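Local coordinates for protein LURP-one-related 15 (Arabidopsis thaliana, PDB 1ZXU) that is of unknown function but might be related to the phospholipid scramblase and tubby-like superfamily of membrane-tethered transcription factors, at residues L131-G136 with A201-I206. Residues are numbered along the deposited sequence; the frame is centred on the assembly and turned at random.
Sequences LDVFLG and ASLVVI
The C-terminal helix that threads the closed antiparallel barrel meets one strand of the wall here, with Leu-131 and Val-133 of strand 131-135 facing Leu-203 and Ile-206 of helix 197-211. Two methyl-to-methyl contacts carry the meeting. Near the start of the strand, CD1 of Leu-131 lies 4.0 Å from CG2 of Ile-206, the branch methyl on CB; this methyl stands anti to the Ile-206 backbone N, while CG1 takes the position beside that nitrogen. One inward-facing residue further along, CG2 of Val-133 approaches CD2 of Leu-203 at 3.9 Å. Chi2 of Leu-203 (-178°) extends CD1 away from CA, whereas CD2, the branch meeting this methyl, is turned back beside CA. In both pairs the side chains cross at a slant, and the interaction is purely apolar. The backbones stay well apart, with CA of Leu-131 and CA of Leu-203 separated by 8.8 Å, so side chains alone bridge the gap. All four residues are buried. Neighbouring strands complete the surroundings: Val-119 of strand 115-120 touches Leu-131, Val-133 and Ile-206, and Val-148 of strand 146-149 touches Leu-131 and Leu-203. Strand alternation directs Leu-131 and Val-133 toward the helix, which presents Leu-203 and Ile-206 one turn apart. Such a hydrophobic central helix enclosed by a 12-stranded antiparallel barrel is the hallmark of the tubby C-terminal fold, to whose clan the LURP-one-related family belongs.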
loop_
_atom_site.group_PDB
_atom_site.type_symbol
_atom_site.label_atom_id
_atom_site.label_comp_id
_atom_site.label_asym_id
_atom_site.label_seq_id
_atom_site.Cartn_x
_atom_site.Cartn_y
_atom_site.Cartn_z
ATOM N N LEU A 131 -7.959 1.135 -9.136
ATOM C CA LEU A 131 -7.136 -0.068 -8.967
ATOM C C LEU A 131 -8.037 -1.225 -8.417
ATOM O O LEU A 131 -8.883 -1.010 -7.560
ATOM C CB LEU A 131 -5.987 0.176 -7.964
ATOM C CG LEU A 131 -4.981 1.297 -8.205
ATOM C CD1 LEU A 131 -4.071 1.414 -6.973
ATOM C CD2 LEU A 131 -4.121 0.962 -9.488
ATOM N N ASP A 132 -7.835 -2.441 -8.914
ATOM C CA ASP A 132 -8.474 -3.650 -8.371
ATOM C C ASP A 132 -7.400 -4.546 -7.795
ATOM O O ASP A 132 -6.355 -4.748 -8.430
ATOM C CB ASP A 132 -9.182 -4.418 -9.483
ATOM C CG ASP A 132 -10.411 -3.652 -9.984
ATOM O OD1 ASP A 132 -11.025 -2.927 -9.172
ATOM O OD2 ASP A 132 -10.744 -3.766 -11.162
ATOM N N VAL A 133 -7.675 -5.079 -6.606
ATOM C CA VAL A 133 -6.727 -5.942 -5.932
ATOM C C VAL A 133 -7.286 -7.337 -5.837
ATOM O O VAL A 133 -8.416 -7.521 -5.368
ATOM C CB VAL A 133 -6.517 -5.429 -4.469
ATOM C CG1 VAL A 133 -5.496 -6.354 -3.759
ATOM C CG2 VAL A 133 -6.079 -3.946 -4.551
ATOM N N PHE A 134 -6.470 -8.310 -6.184
ATOM C CA PHE A 134 -6.828 -9.756 -6.119
ATOM C C PHE A 134 -5.849 -10.483 -5.225
ATOM O O PHE A 134 -4.661 -10.509 -5.514
ATOM C CB PHE A 134 -6.759 -10.360 -7.517
ATOM C CG PHE A 134 -7.636 -9.647 -8.497
ATOM C CD1 PHE A 134 -8.929 -10.094 -8.732
ATOM C CD2 PHE A 134 -7.144 -8.545 -9.173
ATOM C CE1 PHE A 134 -9.750 -9.420 -9.632
ATOM C CE2 PHE A 134 -7.971 -7.827 -10.034
ATOM C CZ PHE A 134 -9.293 -8.326 -10.251
ATOM N N LEU A 135 -6.341 -11.078 -4.139
ATOM C CA LEU A 135 -5.435 -11.821 -3.268
ATOM C C LEU A 135 -4.824 -13.012 -4.010
ATOM O O LEU A 135 -5.425 -13.521 -4.982
ATOM C CB LEU A 135 -6.160 -12.276 -1.980
ATOM C CG LEU A 135 -6.721 -11.130 -1.124
ATOM C CD1 LEU A 135 -7.687 -11.742 -0.059
ATOM C CD2 LEU A 135 -5.604 -10.336 -0.463
ATOM N N GLY A 136 -3.658 -13.449 -3.550
ATOM C CA GLY A 136 -2.883 -14.492 -4.233
ATOM C C GLY A 136 -3.691 -15.756 -4.528
ATOM O O GLY A 136 -3.460 -16.389 -5.568
ATOM N N ALA A 201 -0.410 0.802 2.926
ATOM C CA ALA A 201 0.823 1.521 2.575
ATOM C C ALA A 201 1.281 0.996 1.212
ATOM O O ALA A 201 1.679 1.799 0.393
ATOM C CB ALA A 201 1.932 1.236 3.609
ATOM N N SER A 202 1.154 -0.312 0.933
ATOM C CA SER A 202 1.576 -0.734 -0.396
ATOM C C SER A 202 0.730 -0.145 -1.527
ATOM O O SER A 202 1.228 0.143 -2.641
ATOM C CB SER A 202 1.613 -2.281 -0.478
ATOM O OG SER A 202 0.288 -2.772 -0.619
ATOM N N LEU A 203 -0.576 0.062 -1.254
ATOM C CA LEU A 203 -1.437 0.674 -2.240
ATOM C C LEU A 203 -1.046 2.128 -2.493
ATOM O O LEU A 203 -1.142 2.610 -3.606
ATOM C CB LEU A 203 -2.932 0.548 -1.815
ATOM C CG LEU A 203 -3.414 -0.903 -1.741
ATOM C CD1 LEU A 203 -4.941 -0.886 -1.353
ATOM C CD2 LEU A 203 -3.297 -1.613 -3.086
ATOM N N VAL A 204 -0.708 2.853 -1.411
ATOM C CA VAL A 204 -0.252 4.229 -1.512
ATOM C C VAL A 204 0.993 4.317 -2.391
ATOM O O VAL A 204 1.086 5.196 -3.270
ATOM C CB VAL A 204 0.022 4.796 -0.125
ATOM C CG1 VAL A 204 0.780 6.195 -0.230
ATOM C CG2 VAL A 204 -1.334 4.898 0.649
ATOM N N VAL A 205 1.881 3.352 -2.212
ATOM C CA VAL A 205 3.082 3.243 -3.046
ATOM C C VAL A 205 2.730 3.058 -4.535
ATOM O O VAL A 205 3.277 3.737 -5.398
ATOM C CB VAL A 205 4.032 2.156 -2.541
ATOM C CG1 VAL A 205 5.207 1.971 -3.533
ATOM C CG2 VAL A 205 4.546 2.549 -1.107
ATOM N N ILE A 206 1.831 2.141 -4.801
ATOM C CA ILE A 206 1.356 1.924 -6.187
ATOM C C ILE A 206 0.668 3.177 -6.774
ATOM O O ILE A 206 0.882 3.529 -7.960
ATOM C CB ILE A 206 0.425 0.691 -6.249
ATOM C CG1 ILE A 206 1.254 -0.571 -5.995
ATOM C CG2 ILE A 206 -0.253 0.612 -7.603
ATOM C CD1 ILE A 206 0.410 -1.829 -5.723
#